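Local coordinates for mRNA interferase toxin YafQ (Escherichia coli, PDB 4ML2), which cleaves ribosome-bound mRNA at lysine codons as the toxin of the DinJ-YafQ toxin-antitoxin pair, blocking translation elongation and bringing bacterial growth to a halt, at residues A[57-62]-A[83-88]; A[68-73]-A[88-93]. All coordinates share one frame; numbering follows the deposited sequence.

Contact 1: A[57-62]-A[83-88]; sequences GSWKGY and RFERTG. With SO4 (sulfate ion), chain F.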
loop_
_atom_site.group_PDB
_atom_site.type_symbol
_atom_site.label_atom_id
_atom_site.label_comp_id
_atom_site.label_asym_id
_atom_site.label_seq_id
_atom_site.Cartn_x
_atom_site.Cartn_y
_atom_site.Cartn_z
ATOM N N GLY A 57 7.015 11.380 -9.769
ATOM C CA GLY A 57 6.705 12.589 -9.032
ATOM C C GLY A 57 7.204 12.529 -7.600
ATOM O O GLY A 57 8.276 11.974 -7.312
ATOM N N SER A 58 6.429 13.103 -6.684
ATOM C CA SER A 58 6.849 13.147 -5.292
ATOM C C SER A 58 6.963 11.769 -4.658
ATOM O O SER A 58 7.631 11.613 -3.638
ATOM C CB SER A 58 5.912 14.021 -4.467
ATOM O OG SER A 58 5.897 15.341 -4.970
ATOM N N TRP A 59 6.320 10.775 -5.264
ATOM C CA TRP A 59 6.363 9.420 -4.743
ATOM C C TRP A 59 7.366 8.533 -5.473
ATOM O O TRP A 59 7.297 7.308 -5.379
ATOM C CB TRP A 59 4.967 8.789 -4.804
ATOM C CG TRP A 59 3.993 9.333 -3.794
ATOM C CD1 TRP A 59 2.839 10.024 -4.055
ATOM C CD2 TRP A 59 4.084 9.226 -2.370
ATOM N NE1 TRP A 59 2.211 10.353 -2.875
ATOM C CE2 TRP A 59 2.951 9.871 -1.828
ATOM C CE3 TRP A 59 5.012 8.642 -1.500
ATOM C CZ2 TRP A 59 2.723 9.945 -0.451
ATOM C CZ3 TRP A 59 4.783 8.722 -0.131
ATOM C CH2 TRP A 59 3.651 9.375 0.378
ATOM N N LYS A 60 8.304 9.140 -6.198
ATOM C CA LYS A 60 9.346 8.354 -6.852
ATOM C C LYS A 60 10.035 7.419 -5.848
ATOM O O LYS A 60 10.317 7.807 -4.708
ATOM C CB LYS A 60 10.368 9.266 -7.541
ATOM C CG LYS A 60 11.341 8.508 -8.432
ATOM C CD LYS A 60 11.748 9.321 -9.647
ATOM C CE LYS A 60 12.391 8.430 -10.704
ATOM N NZ LYS A 60 11.389 7.607 -11.447
ATOM N N GLY A 61 10.252 6.176 -6.268
ATOM C CA GLY A 61 10.844 5.165 -5.403
ATOM C C GLY A 61 9.809 4.274 -4.735
ATOM O O GLY A 61 10.147 3.235 -4.156
ATOM N N TYR A 62 8.545 4.689 -4.800
ATOM C CA TYR A 62 7.457 3.906 -4.233
ATOM C C TYR A 62 6.611 3.253 -5.317
ATOM O O TYR A 62 6.788 3.519 -6.513
ATOM C CB TYR A 62 6.564 4.792 -3.353
ATOM C CG TYR A 62 7.236 5.287 -2.089
ATOM C CD1 TYR A 62 7.047 4.631 -0.883
ATOM C CD2 TYR A 62 8.042 6.419 -2.108
ATOM C CE1 TYR A 62 7.656 5.071 0.282
ATOM C CE2 TYR A 62 8.650 6.872 -0.942
ATOM C CZ TYR A 62 8.457 6.186 0.239
ATOM O OH TYR A 62 9.062 6.638 1.395
ATOM N N ARG A 83 8.148 -1.372 2.946
ATOM C CA ARG A 83 7.555 -0.366 3.818
ATOM C C ARG A 83 6.177 0.037 3.329
ATOM O O ARG A 83 6.010 0.499 2.209
ATOM C CB ARG A 83 8.444 0.874 3.979
ATOM C CG ARG A 83 7.786 1.922 4.882
ATOM C CD ARG A 83 8.741 3.000 5.357
ATOM N NE ARG A 83 9.180 3.862 4.271
ATOM C CZ ARG A 83 10.445 3.960 3.869
ATOM N NH1 ARG A 83 11.379 3.233 4.474
ATOM N NH2 ARG A 83 10.775 4.774 2.870
ATOM N N PHE A 84 5.197 -0.141 4.199
ATOM C CA PHE A 84 3.848 0.340 3.948
ATOM C C PHE A 84 3.821 1.816 4.303
ATOM O O PHE A 84 4.063 2.201 5.452
ATOM C CB PHE A 84 2.864 -0.477 4.782
ATOM C CG PHE A 84 2.844 -1.932 4.409
ATOM C CD1 PHE A 84 2.203 -2.345 3.255
ATOM C CD2 PHE A 84 3.509 -2.879 5.177
ATOM C CE1 PHE A 84 2.183 -3.687 2.886
ATOM C CE2 PHE A 84 3.491 -4.223 4.817
ATOM C CZ PHE A 84 2.839 -4.623 3.662
ATOM N N GLU A 85 3.538 2.653 3.313
ATOM C CA GLU A 85 3.768 4.089 3.449
ATOM C C GLU A 85 2.495 4.892 3.678
ATOM O O GLU A 85 2.415 5.675 4.617
ATOM C CB GLU A 85 4.515 4.611 2.219
ATOM C CG GLU A 85 4.950 6.052 2.346
ATOM C CD GLU A 85 6.126 6.240 3.285
ATOM O OE1 GLU A 85 6.717 5.242 3.748
ATOM O OE2 GLU A 85 6.480 7.408 3.555
ATOM N N ARG A 86 1.503 4.712 2.806
ATOM C CA ARG A 86 0.215 5.389 2.935
ATOM C C ARG A 86 -0.881 4.515 2.363
ATOM O O ARG A 86 -0.641 3.656 1.504
ATOM C CB ARG A 86 0.189 6.728 2.185
ATOM C CG ARG A 86 1.075 7.818 2.780
ATOM C CD ARG A 86 0.417 9.180 2.701
ATOM N NE ARG A 86 -0.824 9.228 3.472
ATOM C CZ ARG A 86 -1.708 10.221 3.403
ATOM N NH1 ARG A 86 -1.496 11.254 2.605
ATOM N NH2 ARG A 86 -2.811 10.177 4.134
ATOM N N THR A 87 -2.098 4.739 2.834
ATOM C CA THR A 87 -3.261 4.137 2.193
ATOM C C THR A 87 -4.472 5.057 2.310
ATOM O O THR A 87 -4.685 5.694 3.337
ATOM C CB THR A 87 -3.547 2.698 2.699
ATOM O OG1 THR A 87 -4.538 2.089 1.860
ATOM C CG2 THR A 87 -4.016 2.679 4.163
ATOM N N GLY A 88 -5.222 5.175 1.224
ATOM C CA GLY A 88 -6.393 6.039 1.202
ATOM C C GLY A 88 -6.827 6.349 -0.212
ATOM O O GLY A 88 -6.488 5.626 -1.162
HETATM S S SO4 F . 14.377 4.791 2.718
HETATM O O1 SO4 F . 15.485 4.150 2.011
HETATM O O2 SO4 F . 13.258 4.985 1.799
HETATM O O3 SO4 F . 13.967 3.941 3.832
HETATM O O4 SO4 F . 14.795 6.097 3.227
#
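Two aromatic side chains of the loop between strands 53-54 and 63-66, Trp59 and Tyr62, lie across strand 81-88 in a surface contact made by side chains alone. A type II turn from Trp59 to Tyr62, with Gly61 at its positive-phi corner, brings the two rings together, Trp59 CE3 over one face of the Tyr62 ring near its rim. Glu85 is central: its CG lies 3.5 Å from Tyr62 CE1 and 3.6 Å from Trp59 CZ3, packing against both rings. The chain then bends at chi2 (74°), carrying OE1 to Arg83 NE for a 2.9 Å salt bridge. Arg83 works along its guanidinium edge: NH2 donates to Tyr62 OH (2.9 Å, 166°) and to a sulfate, probably from the crystallisation liquor, which Lys76 also binds and NH1 grips through a second oxygen. Arginine suits the place because it serves phenol, anion and the carboxylates of Glu85 and Glu10. The methylenes of Arg86 cross the far end of the indole, CG 3.9 Å from Trp59 CH2, with NE salt-bridged to Asp18. Glu85 and Arg86 both face Ile74, a classic beta bulge between antiparallel strands 81-88 and 71-77 in the mixed sheet of this RelE-family toxin.

Contact 2: A[68-73]-A[88-93]; sequences EPDWIL and GTHAAL. With SO4 (sulfate ion), chain D; SO4 (sulfate ion), chain B.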
loop_
_atom_site.group_PDB
_atom_site.type_symbol
_atom_site.label_atom_id
_atom_site.label_comp_id
_atom_site.label_asym_id
_atom_site.label_seq_id
_atom_site.Cartn_x
_atom_site.Cartn_y
_atom_site.Cartn_z
ATOM N N GLU A 68 -8.950 -0.969 -3.991
ATOM C CA GLU A 68 -10.234 -0.752 -4.673
ATOM C C GLU A 68 -10.012 0.397 -5.655
ATOM O O GLU A 68 -8.948 1.016 -5.628
ATOM C CB GLU A 68 -11.324 -0.386 -3.654
ATOM C CG GLU A 68 -11.642 -1.499 -2.681
ATOM C CD GLU A 68 -12.630 -1.090 -1.616
ATOM O OE1 GLU A 68 -13.030 0.091 -1.587
ATOM O OE2 GLU A 68 -13.000 -1.957 -0.788
ATOM N N PRO A 69 -10.997 0.692 -6.529
ATOM C CA PRO A 69 -10.734 1.735 -7.528
ATOM C C PRO A 69 -10.289 3.078 -6.953
ATOM O O PRO A 69 -9.454 3.739 -7.579
ATOM C CB PRO A 69 -12.073 1.857 -8.261
ATOM C CG PRO A 69 -12.608 0.443 -8.214
ATOM C CD PRO A 69 -12.244 -0.045 -6.826
ATOM N N ASP A 70 -10.812 3.471 -5.793
ATOM C CA ASP A 70 -10.331 4.681 -5.141
ATOM C C ASP A 70 -9.832 4.368 -3.734
ATOM O O ASP A 70 -10.026 5.150 -2.798
ATOM C CB ASP A 70 -11.402 5.773 -5.131
ATOM C CG ASP A 70 -10.858 7.120 -4.703
ATOM O OD1 ASP A 70 -9.674 7.420 -4.972
ATOM O OD2 ASP A 70 -11.620 7.900 -4.083
ATOM N N TRP A 71 -9.172 3.219 -3.592
ATOM C CA TRP A 71 -8.465 2.914 -2.349
ATOM C C TRP A 71 -7.104 2.375 -2.735
ATOM O O TRP A 71 -6.985 1.238 -3.216
ATOM C CB TRP A 71 -9.232 1.894 -1.509
ATOM C CG TRP A 71 -8.612 1.583 -0.161
ATOM C CD1 TRP A 71 -7.532 2.192 0.426
ATOM C CD2 TRP A 71 -9.060 0.584 0.764
ATOM N NE1 TRP A 71 -7.285 1.628 1.666
ATOM C CE2 TRP A 71 -8.204 0.634 1.890
ATOM C CE3 TRP A 71 -10.093 -0.360 0.741
ATOM C CZ2 TRP A 71 -8.360 -0.222 2.988
ATOM C CZ3 TRP A 71 -10.244 -1.207 1.830
ATOM C CH2 TRP A 71 -9.385 -1.131 2.937
ATOM N N ILE A 72 -6.099 3.220 -2.531
ATOM C CA ILE A 72 -4.739 2.977 -2.995
ATOM C C ILE A 72 -3.839 2.605 -1.826
ATOM O O ILE A 72 -4.019 3.097 -0.710
ATOM C CB ILE A 72 -4.196 4.236 -3.711
ATOM C CG1 ILE A 72 -5.107 4.608 -4.899
ATOM C CG2 ILE A 72 -2.722 4.066 -4.142
ATOM C CD1 ILE A 72 -5.219 3.537 -5.968
ATOM N N LEU A 73 -2.900 1.692 -2.075
ATOM C CA LEU A 73 -1.794 1.432 -1.159
ATOM C C LEU A 73 -0.508 1.942 -1.800
ATOM O O LEU A 73 -0.179 1.569 -2.929
ATOM C CB LEU A 73 -1.669 -0.071 -0.887
ATOM C CG LEU A 73 -0.415 -0.462 -0.097
ATOM C CD1 LEU A 73 -0.483 0.102 1.315
ATOM C CD2 LEU A 73 -0.219 -1.986 -0.071
ATOM N N GLY A 88 -5.222 5.175 1.224
ATOM C CA GLY A 88 -6.393 6.039 1.202
ATOM C C GLY A 88 -6.827 6.349 -0.212
ATOM O O GLY A 88 -6.488 5.626 -1.162
ATOM N N THR A 89 -7.589 7.425 -0.364
ATOM C CA THR A 89 -8.056 7.826 -1.679
ATOM C C THR A 89 -6.955 8.438 -2.536
ATOM O O THR A 89 -5.887 8.835 -2.046
ATOM C CB THR A 89 -9.170 8.873 -1.564
ATOM O OG1 THR A 89 -8.644 10.025 -0.899
ATOM C CG2 THR A 89 -10.336 8.309 -0.757
ATOM N N HIS A 90 -7.239 8.558 -3.826
ATOM C CA HIS A 90 -6.373 9.329 -4.714
ATOM C C HIS A 90 -6.215 10.760 -4.207
ATOM O O HIS A 90 -5.113 11.311 -4.228
ATOM C CB HIS A 90 -6.944 9.365 -6.136
ATOM C CG HIS A 90 -6.822 8.073 -6.884
ATOM N ND1 HIS A 90 -7.813 7.116 -6.887
ATOM C CD2 HIS A 90 -5.837 7.597 -7.686
ATOM C CE1 HIS A 90 -7.441 6.102 -7.654
ATOM N NE2 HIS A 90 -6.246 6.369 -8.145
ATOM N N ALA A 91 -7.309 11.381 -3.768
ATOM C CA ALA A 91 -7.232 12.776 -3.343
ATOM C C ALA A 91 -6.317 12.926 -2.133
ATOM O O ALA A 91 -5.483 13.839 -2.084
ATOM C CB ALA A 91 -8.618 13.312 -3.032
ATOM N N ALA A 92 -6.454 12.021 -1.169
ATOM C CA ALA A 92 -5.656 12.106 0.048
ATOM C C ALA A 92 -4.176 11.858 -0.235
ATOM O O ALA A 92 -3.304 12.566 0.275
ATOM C CB ALA A 92 -6.160 11.105 1.078
ATOM N N LEU A 93 -3.890 10.851 -1.050
ATOM C CA LEU A 93 -2.510 10.423 -1.248
ATOM C C LEU A 93 -1.745 11.239 -2.288
ATOM O O LEU A 93 -0.523 11.392 -2.177
ATOM C CB LEU A 93 -2.471 8.931 -1.603
ATOM C CG LEU A 93 -2.422 7.928 -0.434
ATOM C CD1 LEU A 93 -3.427 8.235 0.679
ATOM C CD2 LEU A 93 -2.609 6.509 -0.943
HETATM S S SO4 D . -9.971 12.330 1.598
HETATM O O1 SO4 D . -9.340 11.371 2.510
HETATM O O2 SO4 D . -10.220 11.719 0.304
HETATM O O3 SO4 D . -9.090 13.489 1.426
HETATM O O4 SO4 D . -11.237 12.754 2.199
HETATM S S SO4 B . -3.552 5.205 -10.046
HETATM O O1 SO4 B . -3.097 6.148 -11.069
HETATM O O2 SO4 B . -2.932 3.906 -10.321
HETATM O O3 SO4 B . -3.254 5.667 -8.705
HETATM O O4 SO4 B . -4.996 5.051 -10.179
HETATM O O HOH W 1 -10.474 10.566 -4.186
#
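His90 and Asp70 meet as a nearly coplanar histidine-carboxylate pair, ring and carboxylate planes 9° apart, where an antiparallel strand pairing gives way to the C-terminal helix. Asp70 OD1 takes two N-H groups of the same residue: His90 ND1 on its anti side (2.7 Å, 155°) and the backbone N of His90 on its syn side (2.9 Å). One oxygen thus ties the ring's orientation to the first N-H of the helix, a task suited to the short side chain of aspartate, whose chi1 of -169° turns the carboxylate toward the start of the helix. The histidine, inferred to be the proton donor of the active site, also has Pro69 O at its edge, near CE1. Over one face lies the branched Ile72, whose CG1 sits 3.9 Å from the ring centroid in a CH-pi contact. At the remote edge, NE2 points to a sulfate, probably from the crystallisation liquor, also bound by His53 and His66; such a site may mark where RNA phosphate binds. Ile72 and Gly88 form a hydrogen-bonded pair; Gly88 has backbone angles that call for glycine, and Leu93 CD2 packs on Ile72. Thr89 N-caps the helix: its OG1 accepts from Ala92 N (3.0 Å) and donates to a second sulfate, 2.6 Å from that ion's O2.

How the contacts relate
Strand 81-88 carries both contacts: contact 1 uses the side chains of Arg83, Glu85 and Arg86, and the second segment of contact 2 begins at its last residue, the shared Gly88; the centres lie 11 Å apart. Two probable hydrogen bonds join them directly. Trp59 NE1 to Leu93 O, at 3.0 Å, ties the aromatic loop of contact 1 to the helix that starts with His90, and Thr87 OG1 lies 2.8 Å from Ile72 O, beside the strand pairing. The Trp59 side chain is about 10 Å from that of His90, so contact 1 lies near the inferred active-site histidine, which contact 2 contains. Sulfates bind at both; one meets His90 NE2.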